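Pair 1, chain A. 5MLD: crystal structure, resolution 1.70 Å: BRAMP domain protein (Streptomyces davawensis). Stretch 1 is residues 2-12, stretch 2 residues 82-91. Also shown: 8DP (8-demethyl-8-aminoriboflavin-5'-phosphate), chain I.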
# COMPACT_ATOMS: atom_id res chain seq x y z
N ALA A 2 -13.78 -0.89 34.93
CA ALA A 2 -13.72 0.16 33.93
C ALA A 2 -13.12 -0.37 32.64
O ALA A 2 -12.45 -1.41 32.63
CB ALA A 2 -12.90 1.34 34.45
N LEU A 3 -13.37 0.34 31.55
CA LEU A 3 -12.75 0.03 30.28
C LEU A 3 -11.25 0.31 30.35
O LEU A 3 -10.79 1.17 31.10
CB LEU A 3 -13.38 0.85 29.16
CG LEU A 3 -14.87 0.60 28.94
CD1 LEU A 3 -15.40 1.68 28.05
CD2 LEU A 3 -15.04 -0.74 28.29
N LYS A 4 -10.49 -0.42 29.53
CA LYS A 4 -9.03 -0.32 29.53
C LYS A 4 -8.54 -0.05 28.12
O LYS A 4 -9.01 -0.68 27.17
CB LYS A 4 -8.36 -1.61 30.05
CG LYS A 4 -8.81 -2.01 31.44
CD LYS A 4 -8.33 -3.41 31.75
CE LYS A 4 -9.14 -3.99 32.90
NZ LYS A 4 -8.29 -4.33 34.08
N ALA A 5 -7.57 0.86 28.01
CA ALA A 5 -6.88 1.12 26.76
C ALA A 5 -5.43 0.68 26.90
O ALA A 5 -4.75 1.07 27.85
CB ALA A 5 -6.93 2.61 26.40
N LEU A 6 -4.97 -0.14 25.96
CA LEU A 6 -3.60 -0.62 25.94
C LEU A 6 -2.89 0.04 24.77
O LEU A 6 -3.32 -0.11 23.63
CB LEU A 6 -3.55 -2.14 25.82
CG LEU A 6 -2.14 -2.72 25.75
CD1 LEU A 6 -1.34 -2.39 27.04
CD2 LEU A 6 -2.20 -4.20 25.48
N ILE A 7 -1.83 0.79 25.05
CA ILE A 7 -1.08 1.52 24.02
C ILE A 7 0.27 0.85 23.88
O ILE A 7 1.02 0.77 24.86
CB ILE A 7 -0.92 3.00 24.38
CG1 ILE A 7 -2.30 3.62 24.70
CG2 ILE A 7 -0.21 3.73 23.22
CD1 ILE A 7 -2.26 5.04 25.27
N LEU A 8 0.58 0.35 22.69
CA LEU A 8 1.84 -0.37 22.45
C LEU A 8 2.77 0.55 21.68
O LEU A 8 2.55 0.82 20.50
CB LEU A 8 1.60 -1.67 21.68
CG LEU A 8 0.62 -2.64 22.33
CD1 LEU A 8 0.50 -3.91 21.47
CD2 LEU A 8 1.07 -2.98 23.75
N ASN A 9 3.80 1.07 22.36
CA ASN A 9 4.85 1.81 21.67
C ASN A 9 5.77 0.79 21.00
O ASN A 9 6.47 0.03 21.69
CB ASN A 9 5.63 2.69 22.64
CG ASN A 9 6.62 3.57 21.93
OD1 ASN A 9 7.00 3.26 20.80
ND2 ASN A 9 7.02 4.66 22.56
N THR A 10 5.79 0.78 19.67
CA THR A 10 6.55 -0.23 18.95
C THR A 10 7.88 0.32 18.41
O THR A 10 8.43 -0.23 17.45
CB THR A 10 5.70 -0.83 17.82
OG1 THR A 10 5.24 0.21 16.96
CG2 THR A 10 4.44 -1.50 18.43
N THR A 11 8.41 1.37 19.05
CA THR A 11 9.75 1.85 18.72
C THR A 11 10.79 0.74 18.88
O THR A 11 10.63 -0.19 19.67
CB THR A 11 10.12 3.03 19.64
OG1 THR A 11 11.43 3.49 19.31
CG2 THR A 11 10.11 2.59 21.11
N LEU A 12 11.88 0.87 18.12
CA LEU A 12 12.96 -0.10 18.16
C LEU A 12 14.02 0.21 19.21
O LEU A 12 14.95 -0.60 19.37
CB LEU A 12 13.62 -0.20 16.78
CG LEU A 12 12.66 -0.74 15.73
CD1 LEU A 12 13.36 -0.77 14.37
CD2 LEU A 12 12.16 -2.12 16.11
N ALA A 82 -7.73 -5.83 27.06
CA ALA A 82 -7.91 -4.42 26.76
C ALA A 82 -9.12 -4.22 25.85
O ALA A 82 -9.30 -4.95 24.86
CB ALA A 82 -6.66 -3.85 26.09
N ASP A 83 -9.94 -3.23 26.19
CA ASP A 83 -11.09 -2.91 25.36
C ASP A 83 -10.69 -2.06 24.16
O ASP A 83 -11.33 -2.14 23.10
CB ASP A 83 -12.14 -2.20 26.21
CG ASP A 83 -12.45 -2.98 27.47
OD1 ASP A 83 -13.17 -3.98 27.35
OD2 ASP A 83 -11.93 -2.62 28.56
N ILE A 84 -9.64 -1.26 24.31
CA ILE A 84 -9.09 -0.46 23.22
C ILE A 84 -7.63 -0.86 23.05
O ILE A 84 -6.89 -0.96 24.04
CB ILE A 84 -9.21 1.05 23.51
CG1 ILE A 84 -10.67 1.49 23.62
CG2 ILE A 84 -8.54 1.83 22.40
CD1 ILE A 84 -10.84 2.82 24.29
N LEU A 85 -7.22 -1.11 21.80
CA LEU A 85 -5.83 -1.37 21.46
C LEU A 85 -5.35 -0.22 20.58
O LEU A 85 -5.90 0.01 19.50
CB LEU A 85 -5.67 -2.71 20.73
CG LEU A 85 -4.21 -2.97 20.30
CD1 LEU A 85 -3.34 -3.18 21.53
CD2 LEU A 85 -4.09 -4.17 19.39
N VAL A 86 -4.38 0.54 21.06
CA VAL A 86 -3.77 1.60 20.27
C VAL A 86 -2.37 1.13 19.92
O VAL A 86 -1.52 1.00 20.81
CB VAL A 86 -3.72 2.93 21.01
CG1 VAL A 86 -3.01 3.97 20.14
CG2 VAL A 86 -5.13 3.37 21.44
N ILE A 87 -2.12 0.91 18.63
CA ILE A 87 -0.74 0.70 18.18
C ILE A 87 -0.11 2.07 17.97
O ILE A 87 -0.65 2.91 17.24
CB ILE A 87 -0.69 -0.14 16.89
CG1 ILE A 87 -1.38 -1.50 17.05
CG2 ILE A 87 0.78 -0.28 16.44
CD1 ILE A 87 -0.70 -2.43 18.03
N ALA A 88 1.01 2.31 18.62
CA ALA A 88 1.69 3.59 18.51
C ALA A 88 3.03 3.30 17.86
O ALA A 88 3.98 2.88 18.54
CB ALA A 88 1.85 4.27 19.87
N THR A 89 3.12 3.51 16.56
CA THR A 89 4.27 3.00 15.86
C THR A 89 5.03 4.10 15.14
O THR A 89 4.42 4.97 14.50
CB THR A 89 3.87 1.90 14.85
OG1 THR A 89 5.05 1.36 14.24
CG2 THR A 89 2.91 2.43 13.77
N PRO A 90 6.36 4.10 15.23
CA PRO A 90 7.14 4.82 14.23
C PRO A 90 6.91 4.19 12.87
O PRO A 90 6.44 3.05 12.76
CB PRO A 90 8.59 4.63 14.70
CG PRO A 90 8.53 4.00 16.04
CD PRO A 90 7.20 3.33 16.15
N ILE A 91 7.28 4.91 11.82
CA ILE A 91 7.20 4.40 10.45
C ILE A 91 8.59 3.96 10.01
O ILE A 91 9.54 4.74 10.10
CB ILE A 91 6.64 5.46 9.50
CG1 ILE A 91 5.21 5.81 9.94
CG2 ILE A 91 6.73 4.95 8.03
CD1 ILE A 91 4.60 7.05 9.30
C4 8DP I . 11.18 7.39 11.54
C5 8DP I . 12.05 7.86 10.37
C8 8DP I . 14.51 4.39 10.14
N3 8DP I . 11.52 4.88 7.29
C2 8DP I . 11.09 8.18 14.00
N2 8DP I . 15.56 4.15 11.10
N1 8DP I . 11.89 6.82 9.27
C6 8DP I . 12.67 5.71 9.24
O6 8DP I . 13.13 7.70 12.96
N4 8DP I . 10.12 8.07 8.35
C12 8DP I . 12.50 4.75 8.23
C13 8DP I . 10.92 6.97 8.33
C14 8DP I . 10.73 5.99 7.35
C15 8DP I . 9.71 6.20 6.41
C16 8DP I . 9.17 8.22 7.45
C1 8DP I . 11.52 7.59 15.35
C3 8DP I . 11.79 7.31 12.95
C7 8DP I . 13.71 5.54 10.19
C9 8DP I . 14.31 3.42 9.11
O1 8DP I . 9.65 6.45 18.55
P1 8DP I . 10.87 6.57 17.62
O2 8DP I . 11.91 7.56 18.27
O3 8DP I . 11.52 5.22 17.35
O4 8DP I . 10.39 7.24 16.23
O5 8DP I . 9.70 8.16 13.94
O7 8DP I . 9.99 7.06 11.40
C10 8DP I . 15.17 2.18 9.03
C11 8DP I . 13.32 3.61 8.18
O8 8DP I . 9.46 5.26 5.40
N5 8DP I . 8.96 7.30 6.48
O9 8DP I . 8.32 9.35 7.45
O HOH W 1 -11.87 -3.73 30.82

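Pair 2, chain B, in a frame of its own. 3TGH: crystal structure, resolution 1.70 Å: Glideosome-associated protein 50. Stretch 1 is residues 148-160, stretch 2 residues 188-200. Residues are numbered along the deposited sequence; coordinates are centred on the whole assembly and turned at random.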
# COMPACT_ATOMS: atom_id res chain seq x y z
N LYS B 148 2.86 -5.69 26.81
CA LYS B 148 1.65 -5.92 26.02
C LYS B 148 1.97 -5.95 24.52
O LYS B 148 2.78 -5.16 24.05
CB LYS B 148 0.64 -4.80 26.30
CG LYS B 148 -0.74 -5.01 25.70
CD LYS B 148 -1.57 -3.73 25.79
CE LYS B 148 -3.02 -3.96 25.37
NZ LYS B 148 -3.16 -4.39 23.95
N ASP B 149 1.33 -6.86 23.79
CA ASP B 149 1.57 -6.99 22.35
C ASP B 149 0.40 -6.47 21.53
O ASP B 149 -0.76 -6.79 21.82
CB ASP B 149 1.86 -8.45 21.98
CG ASP B 149 3.35 -8.74 21.90
OD1 ASP B 149 3.80 -9.18 20.82
OD2 ASP B 149 4.06 -8.51 22.90
N LEU B 150 0.70 -5.66 20.51
CA LEU B 150 -0.30 -5.20 19.55
C LEU B 150 -0.02 -5.83 18.18
O LEU B 150 1.13 -5.94 17.78
CB LEU B 150 -0.30 -3.67 19.45
CG LEU B 150 -0.77 -2.94 20.71
CD1 LEU B 150 -0.58 -1.43 20.58
CD2 LEU B 150 -2.23 -3.27 21.02
N ALA B 151 -1.08 -6.24 17.49
CA ALA B 151 -0.98 -6.94 16.22
C ALA B 151 -1.47 -6.03 15.10
O ALA B 151 -2.47 -5.33 15.28
CB ALA B 151 -1.80 -8.23 16.25
N ALA B 152 -0.78 -6.05 13.97
CA ALA B 152 -1.14 -5.25 12.79
C ALA B 152 -1.32 -6.17 11.59
O ALA B 152 -0.44 -6.99 11.29
CB ALA B 152 -0.07 -4.21 12.50
N ALA B 153 -2.46 -6.04 10.92
CA ALA B 153 -2.74 -6.77 9.70
C ALA B 153 -2.62 -5.83 8.51
O ALA B 153 -3.30 -4.82 8.46
CB ALA B 153 -4.11 -7.40 9.75
N PHE B 154 -1.73 -6.17 7.58
CA PHE B 154 -1.58 -5.46 6.32
C PHE B 154 -2.17 -6.33 5.23
O PHE B 154 -1.76 -7.48 5.04
CB PHE B 154 -0.10 -5.18 6.05
CG PHE B 154 0.49 -4.15 6.96
CD1 PHE B 154 0.95 -4.50 8.22
CD2 PHE B 154 0.55 -2.81 6.58
CE1 PHE B 154 1.49 -3.53 9.07
CE2 PHE B 154 1.07 -1.85 7.43
CZ PHE B 154 1.54 -2.21 8.67
N ILE B 155 -3.18 -5.80 4.53
CA ILE B 155 -3.86 -6.52 3.48
C ILE B 155 -3.60 -5.80 2.15
O ILE B 155 -3.82 -4.58 2.03
CB ILE B 155 -5.36 -6.65 3.77
CG1 ILE B 155 -5.56 -7.52 5.02
CG2 ILE B 155 -6.10 -7.26 2.57
CD1 ILE B 155 -6.93 -7.37 5.66
N PHE B 156 -3.09 -6.55 1.18
CA PHE B 156 -2.70 -5.98 -0.11
C PHE B 156 -3.66 -6.45 -1.17
O PHE B 156 -3.86 -7.66 -1.36
CB PHE B 156 -1.26 -6.38 -0.45
CG PHE B 156 -0.25 -5.86 0.53
CD1 PHE B 156 0.03 -6.58 1.70
CD2 PHE B 156 0.39 -4.64 0.33
CE1 PHE B 156 0.95 -6.09 2.63
CE2 PHE B 156 1.29 -4.15 1.25
CZ PHE B 156 1.57 -4.87 2.42
N ILE B 157 -4.27 -5.50 -1.87
CA ILE B 157 -5.28 -5.82 -2.89
C ILE B 157 -4.86 -5.34 -4.27
O ILE B 157 -4.09 -4.38 -4.40
CB ILE B 157 -6.68 -5.22 -2.53
CG1 ILE B 157 -6.63 -3.70 -2.39
CG2 ILE B 157 -7.20 -5.81 -1.24
CD1 ILE B 157 -8.03 -3.07 -2.19
N ASP B 158 -5.36 -6.03 -5.29
CA ASP B 158 -5.22 -5.61 -6.66
C ASP B 158 -6.56 -5.07 -7.10
O ASP B 158 -7.49 -5.83 -7.37
CB ASP B 158 -4.78 -6.74 -7.57
CG ASP B 158 -4.40 -6.24 -8.94
OD1 ASP B 158 -5.25 -5.60 -9.58
OD2 ASP B 158 -3.26 -6.43 -9.36
N THR B 159 -6.66 -3.75 -7.19
CA THR B 159 -7.93 -3.13 -7.50
C THR B 159 -8.38 -3.33 -8.95
O THR B 159 -9.56 -3.15 -9.25
CB THR B 159 -7.95 -1.63 -7.13
OG1 THR B 159 -6.80 -0.97 -7.66
CG2 THR B 159 -7.97 -1.46 -5.61
N TRP B 160 -7.47 -3.70 -9.85
CA TRP B 160 -7.88 -4.02 -11.21
C TRP B 160 -8.49 -5.42 -11.28
O TRP B 160 -9.52 -5.62 -11.93
CB TRP B 160 -6.75 -3.85 -12.23
CG TRP B 160 -7.29 -3.97 -13.61
CD1 TRP B 160 -8.25 -3.18 -14.18
CD2 TRP B 160 -6.96 -4.97 -14.59
NE1 TRP B 160 -8.53 -3.62 -15.45
CE2 TRP B 160 -7.75 -4.70 -15.73
CE3 TRP B 160 -6.06 -6.04 -14.62
CZ2 TRP B 160 -7.69 -5.49 -16.88
CZ3 TRP B 160 -5.99 -6.81 -15.77
CH2 TRP B 160 -6.79 -6.53 -16.89
N LYS B 188 -10.68 -10.55 14.16
CA LYS B 188 -10.55 -11.36 15.37
C LYS B 188 -9.19 -11.23 16.05
O LYS B 188 -9.09 -11.48 17.25
CB LYS B 188 -10.80 -12.83 15.02
CG LYS B 188 -12.21 -13.14 14.51
CD LYS B 188 -13.23 -13.11 15.64
CE LYS B 188 -14.44 -13.97 15.32
NZ LYS B 188 -15.38 -14.05 16.48
N ILE B 189 -8.14 -10.86 15.31
CA ILE B 189 -6.78 -10.90 15.88
C ILE B 189 -5.91 -9.64 15.73
O ILE B 189 -4.83 -9.58 16.31
CB ILE B 189 -5.98 -12.13 15.36
CG1 ILE B 189 -5.65 -11.99 13.88
CG2 ILE B 189 -6.77 -13.42 15.63
CD1 ILE B 189 -4.84 -13.17 13.34
N ALA B 190 -6.38 -8.64 14.98
CA ALA B 190 -5.57 -7.46 14.71
C ALA B 190 -6.09 -6.19 15.40
O ALA B 190 -7.27 -5.84 15.27
CB ALA B 190 -5.45 -7.23 13.21
N ASP B 191 -5.20 -5.50 16.10
CA ASP B 191 -5.52 -4.22 16.74
C ASP B 191 -5.52 -3.09 15.72
O ASP B 191 -6.21 -2.07 15.89
CB ASP B 191 -4.52 -3.93 17.85
CG ASP B 191 -4.46 -5.06 18.87
OD1 ASP B 191 -5.36 -5.14 19.74
OD2 ASP B 191 -3.53 -5.89 18.78
N PHE B 192 -4.73 -3.27 14.66
CA PHE B 192 -4.65 -2.35 13.53
C PHE B 192 -4.85 -3.12 12.23
O PHE B 192 -4.28 -4.20 12.05
CB PHE B 192 -3.27 -1.68 13.48
CG PHE B 192 -2.93 -0.87 14.69
CD1 PHE B 192 -2.06 -1.36 15.65
CD2 PHE B 192 -3.45 0.41 14.85
CE1 PHE B 192 -1.72 -0.58 16.77
CE2 PHE B 192 -3.12 1.18 15.96
CZ PHE B 192 -2.26 0.68 16.91
N ILE B 193 -5.64 -2.56 11.31
CA ILE B 193 -5.82 -3.16 9.98
C ILE B 193 -5.59 -2.07 8.94
O ILE B 193 -6.25 -1.03 8.97
CB ILE B 193 -7.22 -3.79 9.79
CG1 ILE B 193 -7.54 -4.76 10.93
CG2 ILE B 193 -7.30 -4.52 8.46
CD1 ILE B 193 -8.97 -5.25 10.92
N ILE B 194 -4.64 -2.33 8.04
CA ILE B 194 -4.23 -1.40 7.00
C ILE B 194 -4.36 -2.10 5.66
O ILE B 194 -3.82 -3.19 5.46
CB ILE B 194 -2.76 -0.93 7.20
CG1 ILE B 194 -2.61 -0.19 8.54
CG2 ILE B 194 -2.30 -0.02 6.04
CD1 ILE B 194 -2.33 -1.12 9.71
N VAL B 195 -5.08 -1.48 4.73
CA VAL B 195 -5.24 -2.04 3.40
C VAL B 195 -4.50 -1.14 2.41
O VAL B 195 -4.51 0.08 2.54
CB VAL B 195 -6.73 -2.16 3.03
CG1 VAL B 195 -6.91 -2.76 1.64
CG2 VAL B 195 -7.49 -3.00 4.08
N VAL B 196 -3.83 -1.77 1.44
CA VAL B 196 -3.00 -1.08 0.45
C VAL B 196 -3.42 -1.51 -0.94
O VAL B 196 -3.53 -2.71 -1.22
CB VAL B 196 -1.50 -1.46 0.65
CG1 VAL B 196 -0.63 -0.80 -0.41
CG2 VAL B 196 -1.04 -1.08 2.06
N GLY B 197 -3.67 -0.54 -1.83
CA GLY B 197 -4.10 -0.84 -3.19
C GLY B 197 -3.74 0.28 -4.15
O GLY B 197 -3.06 1.24 -3.77
N ASP B 198 -4.21 0.15 -5.39
CA ASP B 198 -3.92 1.15 -6.42
C ASP B 198 -5.01 2.25 -6.44
O ASP B 198 -4.74 3.41 -6.13
CB ASP B 198 -3.78 0.48 -7.78
CG ASP B 198 -3.68 1.48 -8.93
OD1 ASP B 198 -3.03 2.52 -8.76
OD2 ASP B 198 -4.23 1.20 -10.01
N GLN B 199 -6.23 1.87 -6.80
CA GLN B 199 -7.33 2.82 -6.99
C GLN B 199 -7.98 3.25 -5.66
O GLN B 199 -8.44 2.40 -4.89
CB GLN B 199 -8.38 2.21 -7.93
CG GLN B 199 -9.65 3.00 -8.09
CD GLN B 199 -9.44 4.33 -8.77
OE1 GLN B 199 -8.90 4.40 -9.87
NE2 GLN B 199 -9.90 5.41 -8.12
N PRO B 200 -8.05 4.57 -5.40
CA PRO B 200 -8.79 5.03 -4.22
C PRO B 200 -10.30 4.84 -4.33
O PRO B 200 -10.86 4.87 -5.43
CB PRO B 200 -8.48 6.53 -4.15
CG PRO B 200 -7.86 6.89 -5.43
CD PRO B 200 -7.31 5.65 -6.05
O HOH W 2 -5.35 -6.15 22.13
O HOH W 3 -3.84 -2.57 -6.47
O HOH W 4 -5.85 -0.93 -10.16

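Where do the two contacts differ most sharply? They part at the C-terminal end, where the matched backbones drift apart, the CA atoms of A:Thr89 and B:Gly197 falling 1.0 Å from each other after superposition. In pair 1 two threonines meet, with A:Thr10 OG1 3.0 Å from A:Thr89 OG1, and A:Pro90 CG packs 3.6 Å from A:Thr11 CA. Next to that contact A:Thr11 OG1 donates a hydrogen bond of 2.6 Å to O3 of the flavin phosphate 8DP. In pair 2 A:Thr10 is replaced by B:Ile157 and A:Thr89 by B:Gly197, which has no side chain; an ideal CB there would lie 2.9 Å from B:Ile157 CG1, a clash. Beyond it the two stretches are joined by B:Gln199 N, which donates to B:Thr159 OG1 at 3.0 Å, and by a water that receives a hydrogen bond from B:Thr159 N (3.1 Å) and donates one to B:Ile157 O (2.8 Å), while B:Asp198 N gives it a weak one (2.9 Å).

What do the two share? Each is a pair of parallel strands, inclined by 17° in pair 1 and 16° in pair 2, with axes 4.7 Å apart at closest approach; 14 central residues superpose at 0.4 Å. Five bridges match, from A:Ala5 with A:Ile84 and B:Ala152 with B:Phe192 to A:Asn9 with A:Ala88 and B:Phe156 with B:Val196. The ladder alternates in the same way: A:Leu6 N donates to A:Ile84 O and B:Ala153 N to B:Phe192 O, both at 2.8 Å, and A:Val86 N then donates to A:Leu6 O as B:Ile194 N does to B:Ala153 O, both at 2.9 Å.

How does each ladder begin? The answer is nearly identical: an aspartate points toward the first strand and accepts a hydrogen bond from a backbone amide ahead of the bridges. A:Lys4 N donates to A:Asp83 OD2 and B:Ala151 N to B:Asp191 OD2, each at 2.8 Å. Since only the backbone amide is needed, a lysine and an alanine serve equally. Leucines A:Leu3 and B:Leu150 also match, their CD2 atoms lying 3.5 Å from A:Asp83 CG and 3.6 Å from B:Asp191 CG.

How do different side chains pack on the two faces of the matched strands? On the face holding A:Ala5, A:Ile7 and A:Asn9, pair 1 uses aliphatic contacts such as A:Ile7 CG1 to A:Val86 CB at 4.0 Å. Pair 2 places rings at three of the matching positions: B:Phe154 has B:Ile194 CD1 over one face, B:Phe156 CD2 lies 3.7 Å from B:Val196 CB, and B:Phe192 receives B:Leu150 CD1 at its edge. On the other face, A:Leu6 matches the smaller B:Ala153, yet both CB atoms stay close to an alanine CB: 3.6 Å from A:Leu6 CB to A:Ala82 CB, 3.7 Å from B:Ala153 CB to B:Ala190 CB. There A:Leu8 and B:Ile155 have side-chain centres 0.2 Å apart, so a different branching fills nearly the same place.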